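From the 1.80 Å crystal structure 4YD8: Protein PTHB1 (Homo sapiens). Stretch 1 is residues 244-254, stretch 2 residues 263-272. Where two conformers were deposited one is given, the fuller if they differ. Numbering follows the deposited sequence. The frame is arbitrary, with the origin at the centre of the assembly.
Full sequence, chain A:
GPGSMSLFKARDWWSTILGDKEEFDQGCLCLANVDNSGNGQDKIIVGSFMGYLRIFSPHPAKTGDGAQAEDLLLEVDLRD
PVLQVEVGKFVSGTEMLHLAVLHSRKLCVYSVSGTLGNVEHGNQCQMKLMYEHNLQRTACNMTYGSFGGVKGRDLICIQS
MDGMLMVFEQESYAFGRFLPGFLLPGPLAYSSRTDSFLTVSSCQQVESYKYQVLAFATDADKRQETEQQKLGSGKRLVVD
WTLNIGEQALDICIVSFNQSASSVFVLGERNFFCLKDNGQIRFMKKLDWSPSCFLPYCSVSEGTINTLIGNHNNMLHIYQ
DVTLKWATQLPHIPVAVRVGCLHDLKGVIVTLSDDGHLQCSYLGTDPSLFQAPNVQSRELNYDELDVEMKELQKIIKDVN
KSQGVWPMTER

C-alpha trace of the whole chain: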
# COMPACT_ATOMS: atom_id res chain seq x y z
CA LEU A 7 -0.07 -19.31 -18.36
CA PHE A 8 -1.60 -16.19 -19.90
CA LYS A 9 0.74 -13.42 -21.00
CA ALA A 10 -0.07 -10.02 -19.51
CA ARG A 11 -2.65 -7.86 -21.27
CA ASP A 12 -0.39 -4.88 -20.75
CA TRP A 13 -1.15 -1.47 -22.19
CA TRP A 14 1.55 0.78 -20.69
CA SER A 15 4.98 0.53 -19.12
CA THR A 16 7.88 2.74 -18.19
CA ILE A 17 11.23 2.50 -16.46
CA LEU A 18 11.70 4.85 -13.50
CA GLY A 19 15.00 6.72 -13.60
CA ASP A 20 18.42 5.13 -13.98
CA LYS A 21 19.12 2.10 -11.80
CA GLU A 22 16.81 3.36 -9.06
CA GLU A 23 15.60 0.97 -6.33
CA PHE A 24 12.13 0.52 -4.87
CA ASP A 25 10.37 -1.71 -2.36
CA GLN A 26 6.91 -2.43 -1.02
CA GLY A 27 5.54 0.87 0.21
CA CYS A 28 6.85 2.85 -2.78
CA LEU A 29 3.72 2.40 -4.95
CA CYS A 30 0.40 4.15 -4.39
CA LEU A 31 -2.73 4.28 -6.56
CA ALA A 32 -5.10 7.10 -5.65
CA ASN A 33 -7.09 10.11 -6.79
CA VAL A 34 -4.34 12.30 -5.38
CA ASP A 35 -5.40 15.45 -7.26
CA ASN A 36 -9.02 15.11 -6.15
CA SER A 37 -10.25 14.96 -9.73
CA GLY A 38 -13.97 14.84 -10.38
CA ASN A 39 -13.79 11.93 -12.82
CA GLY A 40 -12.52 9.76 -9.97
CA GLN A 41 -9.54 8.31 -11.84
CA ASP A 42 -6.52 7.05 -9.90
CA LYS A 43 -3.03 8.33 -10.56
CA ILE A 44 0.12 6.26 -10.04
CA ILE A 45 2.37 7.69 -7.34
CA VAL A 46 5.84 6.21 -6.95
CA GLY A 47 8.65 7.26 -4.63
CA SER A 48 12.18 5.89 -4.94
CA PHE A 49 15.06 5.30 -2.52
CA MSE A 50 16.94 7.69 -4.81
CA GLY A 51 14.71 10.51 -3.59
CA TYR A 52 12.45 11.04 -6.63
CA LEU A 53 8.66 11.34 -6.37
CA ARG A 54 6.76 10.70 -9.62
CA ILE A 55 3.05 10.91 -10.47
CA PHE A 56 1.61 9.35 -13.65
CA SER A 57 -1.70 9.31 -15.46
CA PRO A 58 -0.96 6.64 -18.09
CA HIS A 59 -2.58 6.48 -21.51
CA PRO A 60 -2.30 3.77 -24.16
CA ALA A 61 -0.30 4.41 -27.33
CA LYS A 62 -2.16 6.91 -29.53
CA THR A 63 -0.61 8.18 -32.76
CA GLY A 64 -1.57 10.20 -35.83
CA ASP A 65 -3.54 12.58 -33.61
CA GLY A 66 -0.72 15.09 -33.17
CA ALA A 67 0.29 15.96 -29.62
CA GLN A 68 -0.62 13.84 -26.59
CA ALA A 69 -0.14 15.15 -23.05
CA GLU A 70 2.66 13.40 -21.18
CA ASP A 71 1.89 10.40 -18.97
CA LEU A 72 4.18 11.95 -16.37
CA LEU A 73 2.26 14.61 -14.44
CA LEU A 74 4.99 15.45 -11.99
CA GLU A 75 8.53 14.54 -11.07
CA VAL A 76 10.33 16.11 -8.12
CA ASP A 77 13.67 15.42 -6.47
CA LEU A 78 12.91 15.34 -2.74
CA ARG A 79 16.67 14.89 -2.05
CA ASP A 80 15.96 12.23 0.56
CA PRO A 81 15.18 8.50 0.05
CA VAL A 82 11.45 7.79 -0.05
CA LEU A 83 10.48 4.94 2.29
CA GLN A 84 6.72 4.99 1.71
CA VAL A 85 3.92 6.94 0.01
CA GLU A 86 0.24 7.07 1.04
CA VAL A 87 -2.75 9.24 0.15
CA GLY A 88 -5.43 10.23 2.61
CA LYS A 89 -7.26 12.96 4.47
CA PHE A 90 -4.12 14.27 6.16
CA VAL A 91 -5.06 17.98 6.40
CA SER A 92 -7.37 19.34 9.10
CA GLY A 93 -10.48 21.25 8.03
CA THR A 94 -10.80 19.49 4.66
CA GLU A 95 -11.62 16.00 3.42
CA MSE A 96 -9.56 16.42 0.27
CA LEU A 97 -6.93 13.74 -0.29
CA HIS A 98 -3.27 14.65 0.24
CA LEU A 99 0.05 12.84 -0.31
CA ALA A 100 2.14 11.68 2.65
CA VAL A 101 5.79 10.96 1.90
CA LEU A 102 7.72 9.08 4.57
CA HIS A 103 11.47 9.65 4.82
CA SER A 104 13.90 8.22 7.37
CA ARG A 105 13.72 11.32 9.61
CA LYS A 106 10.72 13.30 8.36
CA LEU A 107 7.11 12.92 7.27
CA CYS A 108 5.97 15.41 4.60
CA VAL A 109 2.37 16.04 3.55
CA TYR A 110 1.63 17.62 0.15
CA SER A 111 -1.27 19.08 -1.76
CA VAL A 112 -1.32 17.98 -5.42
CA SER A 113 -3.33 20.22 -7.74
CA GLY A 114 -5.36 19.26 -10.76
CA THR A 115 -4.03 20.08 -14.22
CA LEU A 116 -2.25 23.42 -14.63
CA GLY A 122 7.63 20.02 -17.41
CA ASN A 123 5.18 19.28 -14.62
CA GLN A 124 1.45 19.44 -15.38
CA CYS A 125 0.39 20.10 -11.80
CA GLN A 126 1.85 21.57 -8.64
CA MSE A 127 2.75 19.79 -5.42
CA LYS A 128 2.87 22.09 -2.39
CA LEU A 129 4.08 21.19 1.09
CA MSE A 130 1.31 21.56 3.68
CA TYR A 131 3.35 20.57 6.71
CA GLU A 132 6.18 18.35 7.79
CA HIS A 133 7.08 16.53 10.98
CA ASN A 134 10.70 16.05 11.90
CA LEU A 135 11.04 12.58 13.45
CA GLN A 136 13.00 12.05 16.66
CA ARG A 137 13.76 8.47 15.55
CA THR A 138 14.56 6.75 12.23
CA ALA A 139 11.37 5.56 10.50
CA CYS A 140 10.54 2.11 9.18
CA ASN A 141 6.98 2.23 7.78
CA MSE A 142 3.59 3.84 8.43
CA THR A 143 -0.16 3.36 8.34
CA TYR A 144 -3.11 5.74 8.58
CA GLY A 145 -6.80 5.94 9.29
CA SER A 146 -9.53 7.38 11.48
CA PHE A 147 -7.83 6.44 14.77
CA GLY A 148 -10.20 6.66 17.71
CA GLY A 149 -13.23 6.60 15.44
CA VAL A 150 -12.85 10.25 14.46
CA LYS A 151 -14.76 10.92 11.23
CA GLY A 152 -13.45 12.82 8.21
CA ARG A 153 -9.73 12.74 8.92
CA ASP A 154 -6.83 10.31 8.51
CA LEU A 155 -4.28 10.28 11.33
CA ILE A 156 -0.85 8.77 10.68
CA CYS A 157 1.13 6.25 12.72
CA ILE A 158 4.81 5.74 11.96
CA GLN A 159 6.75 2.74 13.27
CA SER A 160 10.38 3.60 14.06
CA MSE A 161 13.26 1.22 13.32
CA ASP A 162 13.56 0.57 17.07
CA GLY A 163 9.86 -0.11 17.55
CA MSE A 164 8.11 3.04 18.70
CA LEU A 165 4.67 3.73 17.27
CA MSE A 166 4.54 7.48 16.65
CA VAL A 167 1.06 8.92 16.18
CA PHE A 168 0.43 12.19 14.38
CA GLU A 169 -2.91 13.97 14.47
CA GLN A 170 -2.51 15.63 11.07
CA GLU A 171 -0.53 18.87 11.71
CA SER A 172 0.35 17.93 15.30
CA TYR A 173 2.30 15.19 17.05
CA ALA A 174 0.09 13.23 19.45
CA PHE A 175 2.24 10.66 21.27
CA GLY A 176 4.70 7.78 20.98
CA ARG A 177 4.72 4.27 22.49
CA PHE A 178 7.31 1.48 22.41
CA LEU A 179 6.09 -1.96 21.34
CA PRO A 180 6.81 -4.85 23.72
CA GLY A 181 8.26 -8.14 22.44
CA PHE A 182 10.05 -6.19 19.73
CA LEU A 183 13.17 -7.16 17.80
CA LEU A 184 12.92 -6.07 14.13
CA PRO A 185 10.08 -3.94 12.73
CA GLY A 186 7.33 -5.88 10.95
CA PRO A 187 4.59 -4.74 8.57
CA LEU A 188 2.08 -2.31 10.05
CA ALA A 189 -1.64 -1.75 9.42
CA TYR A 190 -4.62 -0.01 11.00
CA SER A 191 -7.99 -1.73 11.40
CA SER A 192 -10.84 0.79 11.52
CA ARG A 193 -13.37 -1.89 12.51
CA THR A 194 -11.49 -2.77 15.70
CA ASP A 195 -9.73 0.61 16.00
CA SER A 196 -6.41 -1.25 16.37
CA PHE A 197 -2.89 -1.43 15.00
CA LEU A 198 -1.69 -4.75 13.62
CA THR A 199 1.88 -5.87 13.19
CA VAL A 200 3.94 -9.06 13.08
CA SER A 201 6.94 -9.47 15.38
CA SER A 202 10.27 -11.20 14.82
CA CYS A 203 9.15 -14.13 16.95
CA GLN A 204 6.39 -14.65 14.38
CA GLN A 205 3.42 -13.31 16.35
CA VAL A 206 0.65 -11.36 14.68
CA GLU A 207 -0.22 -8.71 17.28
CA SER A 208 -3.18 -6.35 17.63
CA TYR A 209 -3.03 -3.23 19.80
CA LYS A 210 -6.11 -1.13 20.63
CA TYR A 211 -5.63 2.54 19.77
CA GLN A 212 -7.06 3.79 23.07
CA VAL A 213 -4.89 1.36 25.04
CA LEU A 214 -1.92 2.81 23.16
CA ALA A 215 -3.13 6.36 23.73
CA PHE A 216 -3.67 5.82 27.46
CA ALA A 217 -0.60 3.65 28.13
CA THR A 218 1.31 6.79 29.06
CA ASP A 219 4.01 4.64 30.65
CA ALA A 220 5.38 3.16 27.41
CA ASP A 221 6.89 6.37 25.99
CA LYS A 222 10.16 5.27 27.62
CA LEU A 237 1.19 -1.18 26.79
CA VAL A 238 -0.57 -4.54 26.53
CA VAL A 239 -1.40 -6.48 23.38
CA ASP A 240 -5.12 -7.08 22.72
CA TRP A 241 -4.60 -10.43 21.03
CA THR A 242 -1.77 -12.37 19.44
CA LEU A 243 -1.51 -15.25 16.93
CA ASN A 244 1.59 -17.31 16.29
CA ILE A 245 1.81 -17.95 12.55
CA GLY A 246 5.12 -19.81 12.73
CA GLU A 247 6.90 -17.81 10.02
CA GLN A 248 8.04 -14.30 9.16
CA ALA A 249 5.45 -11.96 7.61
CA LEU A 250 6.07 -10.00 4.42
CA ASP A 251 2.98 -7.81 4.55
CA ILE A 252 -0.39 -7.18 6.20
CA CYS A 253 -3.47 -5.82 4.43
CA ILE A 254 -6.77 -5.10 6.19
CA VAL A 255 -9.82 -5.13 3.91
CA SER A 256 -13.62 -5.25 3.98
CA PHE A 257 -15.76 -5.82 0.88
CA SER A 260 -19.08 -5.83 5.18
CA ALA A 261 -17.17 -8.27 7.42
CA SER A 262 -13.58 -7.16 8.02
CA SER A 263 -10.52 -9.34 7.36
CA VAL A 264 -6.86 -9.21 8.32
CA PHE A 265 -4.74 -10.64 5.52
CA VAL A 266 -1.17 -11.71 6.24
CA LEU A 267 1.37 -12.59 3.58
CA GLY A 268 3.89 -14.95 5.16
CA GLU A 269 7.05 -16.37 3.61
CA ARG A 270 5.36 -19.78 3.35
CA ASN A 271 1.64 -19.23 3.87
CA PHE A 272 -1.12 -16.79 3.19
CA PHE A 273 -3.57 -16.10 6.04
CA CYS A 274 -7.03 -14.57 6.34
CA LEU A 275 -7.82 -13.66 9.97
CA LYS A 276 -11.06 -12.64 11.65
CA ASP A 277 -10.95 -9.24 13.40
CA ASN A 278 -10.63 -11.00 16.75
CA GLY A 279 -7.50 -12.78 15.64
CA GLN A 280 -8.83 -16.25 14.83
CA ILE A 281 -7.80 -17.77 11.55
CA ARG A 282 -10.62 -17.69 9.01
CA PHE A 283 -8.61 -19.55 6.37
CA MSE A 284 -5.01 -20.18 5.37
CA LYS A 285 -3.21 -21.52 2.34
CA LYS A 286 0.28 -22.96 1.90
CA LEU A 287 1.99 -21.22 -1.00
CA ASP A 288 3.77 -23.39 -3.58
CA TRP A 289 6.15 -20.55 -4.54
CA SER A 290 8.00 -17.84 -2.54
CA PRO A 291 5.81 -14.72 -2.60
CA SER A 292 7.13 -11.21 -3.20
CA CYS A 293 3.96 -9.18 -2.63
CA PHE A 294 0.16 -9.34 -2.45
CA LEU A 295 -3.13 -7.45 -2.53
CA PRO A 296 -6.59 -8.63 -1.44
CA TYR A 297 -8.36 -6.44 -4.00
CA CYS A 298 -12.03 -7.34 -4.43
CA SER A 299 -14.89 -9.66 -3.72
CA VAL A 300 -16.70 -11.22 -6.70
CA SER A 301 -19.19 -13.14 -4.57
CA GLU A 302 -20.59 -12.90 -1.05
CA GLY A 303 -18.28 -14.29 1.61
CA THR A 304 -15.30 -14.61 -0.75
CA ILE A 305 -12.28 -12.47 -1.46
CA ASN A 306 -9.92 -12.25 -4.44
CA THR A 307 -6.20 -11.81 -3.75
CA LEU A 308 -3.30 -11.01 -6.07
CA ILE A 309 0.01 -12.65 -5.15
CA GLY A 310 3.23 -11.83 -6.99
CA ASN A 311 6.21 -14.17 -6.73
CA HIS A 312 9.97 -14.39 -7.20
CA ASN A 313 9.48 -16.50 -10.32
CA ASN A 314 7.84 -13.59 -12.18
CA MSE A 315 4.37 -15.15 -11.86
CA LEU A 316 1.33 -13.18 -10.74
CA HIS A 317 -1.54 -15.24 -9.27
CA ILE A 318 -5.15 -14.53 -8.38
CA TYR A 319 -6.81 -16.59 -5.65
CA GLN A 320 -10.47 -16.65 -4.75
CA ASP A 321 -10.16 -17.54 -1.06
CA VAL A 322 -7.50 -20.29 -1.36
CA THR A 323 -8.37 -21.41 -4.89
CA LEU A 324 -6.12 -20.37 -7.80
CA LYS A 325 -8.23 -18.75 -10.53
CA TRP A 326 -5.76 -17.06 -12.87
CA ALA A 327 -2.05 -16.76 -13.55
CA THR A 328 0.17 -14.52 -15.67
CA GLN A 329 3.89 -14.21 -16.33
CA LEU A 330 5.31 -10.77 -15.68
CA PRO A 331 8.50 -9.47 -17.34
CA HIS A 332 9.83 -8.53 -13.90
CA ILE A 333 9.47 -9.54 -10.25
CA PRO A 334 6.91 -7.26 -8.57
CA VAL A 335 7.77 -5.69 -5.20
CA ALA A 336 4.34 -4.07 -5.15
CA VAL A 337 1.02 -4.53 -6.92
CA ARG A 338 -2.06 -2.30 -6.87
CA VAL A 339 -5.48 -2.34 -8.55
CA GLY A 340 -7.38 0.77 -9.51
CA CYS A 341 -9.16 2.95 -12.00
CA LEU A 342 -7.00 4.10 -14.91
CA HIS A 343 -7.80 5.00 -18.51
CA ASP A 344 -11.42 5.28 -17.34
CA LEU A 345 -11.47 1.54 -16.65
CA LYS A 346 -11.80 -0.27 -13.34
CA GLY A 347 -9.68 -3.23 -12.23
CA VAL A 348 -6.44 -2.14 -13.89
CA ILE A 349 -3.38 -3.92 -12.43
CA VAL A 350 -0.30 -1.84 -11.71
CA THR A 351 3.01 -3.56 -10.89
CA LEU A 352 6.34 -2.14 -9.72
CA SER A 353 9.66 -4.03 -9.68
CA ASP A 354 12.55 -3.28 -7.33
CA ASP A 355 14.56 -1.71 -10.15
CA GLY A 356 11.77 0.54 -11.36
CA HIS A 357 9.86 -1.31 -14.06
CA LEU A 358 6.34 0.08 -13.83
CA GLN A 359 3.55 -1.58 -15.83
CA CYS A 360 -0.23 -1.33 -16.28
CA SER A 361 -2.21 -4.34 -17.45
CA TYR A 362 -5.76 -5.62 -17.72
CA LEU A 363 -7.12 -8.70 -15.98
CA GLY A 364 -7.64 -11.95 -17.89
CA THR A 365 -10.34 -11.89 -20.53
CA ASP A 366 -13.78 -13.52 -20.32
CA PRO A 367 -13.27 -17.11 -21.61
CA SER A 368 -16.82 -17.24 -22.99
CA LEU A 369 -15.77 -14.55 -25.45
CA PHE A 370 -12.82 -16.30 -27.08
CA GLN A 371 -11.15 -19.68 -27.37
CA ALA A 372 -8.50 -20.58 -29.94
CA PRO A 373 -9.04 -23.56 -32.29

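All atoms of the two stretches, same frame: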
# COMPACT_ATOMS: atom_id res chain seq x y z
N ASN A 244 0.34 -16.83 16.84
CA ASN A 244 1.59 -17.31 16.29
C ASN A 244 1.37 -17.96 14.94
O ASN A 244 0.66 -18.96 14.85
CB ASN A 244 2.28 -18.30 17.22
CG ASN A 244 3.73 -18.51 16.84
OD1 ASN A 244 4.02 -19.08 15.79
ND2 ASN A 244 4.64 -18.03 17.67
N ILE A 245 1.97 -17.40 13.90
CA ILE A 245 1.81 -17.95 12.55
C ILE A 245 3.00 -18.79 12.10
O ILE A 245 3.02 -19.30 10.97
CB ILE A 245 1.57 -16.83 11.52
CG1 ILE A 245 2.70 -15.80 11.58
CG2 ILE A 245 0.24 -16.15 11.80
CD1 ILE A 245 2.68 -14.84 10.41
N GLY A 246 4.02 -18.89 12.95
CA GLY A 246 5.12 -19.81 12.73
C GLY A 246 6.07 -19.48 11.59
O GLY A 246 6.84 -20.35 11.17
N GLU A 247 6.03 -18.25 11.11
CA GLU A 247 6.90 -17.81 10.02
C GLU A 247 6.97 -16.30 10.01
O GLU A 247 6.13 -15.65 10.62
CB GLU A 247 6.37 -18.32 8.66
CG GLU A 247 5.04 -17.71 8.28
CD GLU A 247 4.39 -18.44 7.12
OE1 GLU A 247 3.94 -19.60 7.30
OE2 GLU A 247 4.36 -17.87 6.00
N GLN A 248 7.94 -15.75 9.29
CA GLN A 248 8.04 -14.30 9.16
C GLN A 248 6.98 -13.78 8.20
O GLN A 248 6.66 -14.43 7.20
CB GLN A 248 9.44 -13.88 8.69
CG GLN A 248 10.57 -14.30 9.62
CD GLN A 248 10.50 -13.63 11.00
OE1 GLN A 248 10.14 -12.46 11.13
NE2 GLN A 248 10.88 -14.38 12.03
N ALA A 249 6.42 -12.61 8.51
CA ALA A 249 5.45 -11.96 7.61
C ALA A 249 6.11 -10.98 6.66
O ALA A 249 7.01 -10.23 7.04
CB ALA A 249 4.38 -11.25 8.43
N LEU A 250 5.64 -10.98 5.41
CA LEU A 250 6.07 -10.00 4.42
C LEU A 250 5.21 -8.74 4.44
O LEU A 250 5.70 -7.62 4.24
CB LEU A 250 6.04 -10.62 3.02
CG LEU A 250 7.04 -11.74 2.72
CD1 LEU A 250 6.83 -12.29 1.31
CD2 LEU A 250 8.47 -11.24 2.89
N ASP A 251 3.91 -8.92 4.65
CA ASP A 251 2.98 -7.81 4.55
C ASP A 251 1.69 -8.13 5.29
O ASP A 251 1.38 -9.31 5.55
CB ASP A 251 2.69 -7.52 3.05
CG ASP A 251 2.15 -6.11 2.82
OD1 ASP A 251 2.14 -5.31 3.77
OD2 ASP A 251 1.77 -5.80 1.66
N ILE A 252 0.96 -7.08 5.66
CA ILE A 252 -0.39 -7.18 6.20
C ILE A 252 -1.28 -6.22 5.43
O ILE A 252 -0.87 -5.11 5.13
CB ILE A 252 -0.48 -6.80 7.69
CG1 ILE A 252 0.42 -7.66 8.54
CG2 ILE A 252 -1.93 -6.92 8.20
CD1 ILE A 252 0.67 -6.99 9.89
N CYS A 253 -2.50 -6.65 5.13
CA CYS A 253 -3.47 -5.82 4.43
C CYS A 253 -4.83 -6.02 5.09
O CYS A 253 -5.32 -7.14 5.14
CB CYS A 253 -3.53 -6.20 2.94
SG CYS A 253 -4.61 -5.07 1.96
N ILE A 254 -5.44 -4.95 5.59
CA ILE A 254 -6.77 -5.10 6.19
C ILE A 254 -7.84 -4.61 5.24
O ILE A 254 -7.79 -3.46 4.82
CB ILE A 254 -6.88 -4.35 7.52
CG1 ILE A 254 -5.82 -4.90 8.50
CG2 ILE A 254 -8.28 -4.50 8.10
CD1 ILE A 254 -5.73 -4.14 9.77
N SER A 263 -11.51 -8.27 7.37
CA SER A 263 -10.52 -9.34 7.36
C SER A 263 -9.09 -8.81 7.43
O SER A 263 -8.73 -7.84 6.76
CB SER A 263 -10.67 -10.22 6.12
OG SER A 263 -11.83 -11.02 6.17
N VAL A 264 -8.28 -9.50 8.22
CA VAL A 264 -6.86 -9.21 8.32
C VAL A 264 -6.08 -10.18 7.44
O VAL A 264 -6.03 -11.36 7.74
CB VAL A 264 -6.36 -9.35 9.77
CG1 VAL A 264 -4.87 -9.07 9.83
CG2 VAL A 264 -7.14 -8.43 10.69
N PHE A 265 -5.50 -9.71 6.35
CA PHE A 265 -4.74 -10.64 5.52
C PHE A 265 -3.26 -10.52 5.84
O PHE A 265 -2.74 -9.41 5.96
CB PHE A 265 -4.99 -10.38 4.04
CG PHE A 265 -6.34 -10.83 3.59
CD1 PHE A 265 -7.45 -10.04 3.78
CD2 PHE A 265 -6.50 -12.07 3.00
CE1 PHE A 265 -8.71 -10.47 3.37
CE2 PHE A 265 -7.74 -12.50 2.58
CZ PHE A 265 -8.83 -11.70 2.78
N VAL A 266 -2.60 -11.67 5.99
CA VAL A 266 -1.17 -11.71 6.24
C VAL A 266 -0.47 -12.52 5.17
O VAL A 266 -0.82 -13.68 4.89
CB VAL A 266 -0.84 -12.28 7.63
CG1 VAL A 266 0.67 -12.23 7.87
CG2 VAL A 266 -1.58 -11.48 8.71
N LEU A 267 0.51 -11.89 4.53
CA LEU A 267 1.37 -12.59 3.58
C LEU A 267 2.62 -13.07 4.30
O LEU A 267 3.49 -12.27 4.62
CB LEU A 267 1.78 -11.68 2.43
CG LEU A 267 2.61 -12.39 1.34
CD1 LEU A 267 1.77 -13.48 0.65
CD2 LEU A 267 3.15 -11.39 0.31
N GLY A 268 2.71 -14.38 4.53
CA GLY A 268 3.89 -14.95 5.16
C GLY A 268 4.87 -15.42 4.11
O GLY A 268 4.57 -15.41 2.91
N GLU A 269 6.06 -15.83 4.53
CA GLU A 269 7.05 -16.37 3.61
C GLU A 269 6.61 -17.71 3.03
O GLU A 269 7.05 -18.09 1.95
CB GLU A 269 8.41 -16.54 4.32
CG GLU A 269 9.08 -15.22 4.71
CD GLU A 269 10.45 -15.42 5.33
OE1 GLU A 269 10.73 -16.53 5.83
OE2 GLU A 269 11.25 -14.47 5.32
N ARG A 270 5.76 -18.42 3.76
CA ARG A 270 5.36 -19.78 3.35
C ARG A 270 3.85 -19.96 3.19
O ARG A 270 3.39 -20.90 2.52
CB ARG A 270 5.86 -20.81 4.37
CG ARG A 270 7.37 -20.84 4.58
CD ARG A 270 7.77 -22.05 5.43
NE ARG A 270 7.83 -21.76 6.87
CZ ARG A 270 8.78 -21.04 7.45
NH1 ARG A 270 9.77 -20.52 6.72
NH2 ARG A 270 8.76 -20.83 8.77
N ASN A 271 3.09 -19.10 3.84
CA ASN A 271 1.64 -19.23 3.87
C ASN A 271 0.96 -17.89 3.72
O ASN A 271 1.54 -16.84 3.97
CB ASN A 271 1.18 -19.89 5.18
CG ASN A 271 1.64 -21.33 5.32
OD1 ASN A 271 0.92 -22.25 4.94
ND2 ASN A 271 2.83 -21.52 5.88
N PHE A 272 -0.28 -17.95 3.30
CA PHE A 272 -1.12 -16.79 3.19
C PHE A 272 -2.29 -17.00 4.17
O PHE A 272 -2.89 -18.08 4.19
CB PHE A 272 -1.52 -16.65 1.70
CG PHE A 272 -2.80 -15.95 1.43
CD1 PHE A 272 -2.97 -14.62 1.76
CD2 PHE A 272 -3.79 -16.59 0.70
CE1 PHE A 272 -4.15 -13.96 1.44
CE2 PHE A 272 -4.96 -15.94 0.37
CZ PHE A 272 -5.15 -14.63 0.74

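The two stretches pair as antiparallel strands, the end of the first stretch running against 263-268, and are held at the turn beyond by one buried acid, Glu247, which has more of its surface covered by the opposite stretch than any other residue here. Its carboxylate gathers the backbone of the tight loop that follows Gly268. OE2 accepts hydrogen bonds from Arg270 N (2.7 Å) and Asn271 N (2.8 Å), while OE1 takes one from Asn271 ND2 (2.6 Å). A carboxylate suits this place because it offers two acceptors to a cluster of donors and so compensates for its burial. Gly268 lets it approach: Glu247 OE2 lies 3.1 Å from Gly268 CA, and an ideal CB on that residue would sit only 2.0 Å from the same oxygen. The Arg270 guanidinium lays one face over Glu247 CB, and its NH2 makes a weak hydrogen bond to Gly246 O (3.1 Å).

Leu267, the next most covered residue, marks a beta bulge. Its carbonyl O receives Leu250 N at 2.6 Å and, weakly, Asp251 N at 3.4 Å, so two successive residues face one acceptor and the register shifts by one. Beyond the bulge the ladder is regular: Leu267 N donates to Asp251 O (2.9 Å), and Cys253 and Phe265 exchange a reciprocal pair, Cys253 N to Phe265 O at 2.9 Å and Phe265 N to Cys253 O at 2.8 Å. The Leu267 side chain meets Leu250, CD2 to CD1 at 3.9 Å, an apolar contact that needs no directional partner.

Alternation along the strands places Ile252, Ile254, Val264 and Val266 on one face. Their branched side chains suit extended backbone and fill the space between neighbours: Ile252 CG2 lies 4.0 Å from Val264 CG1, and Val266 CG1 reaches Ala249 CB at 3.9 Å.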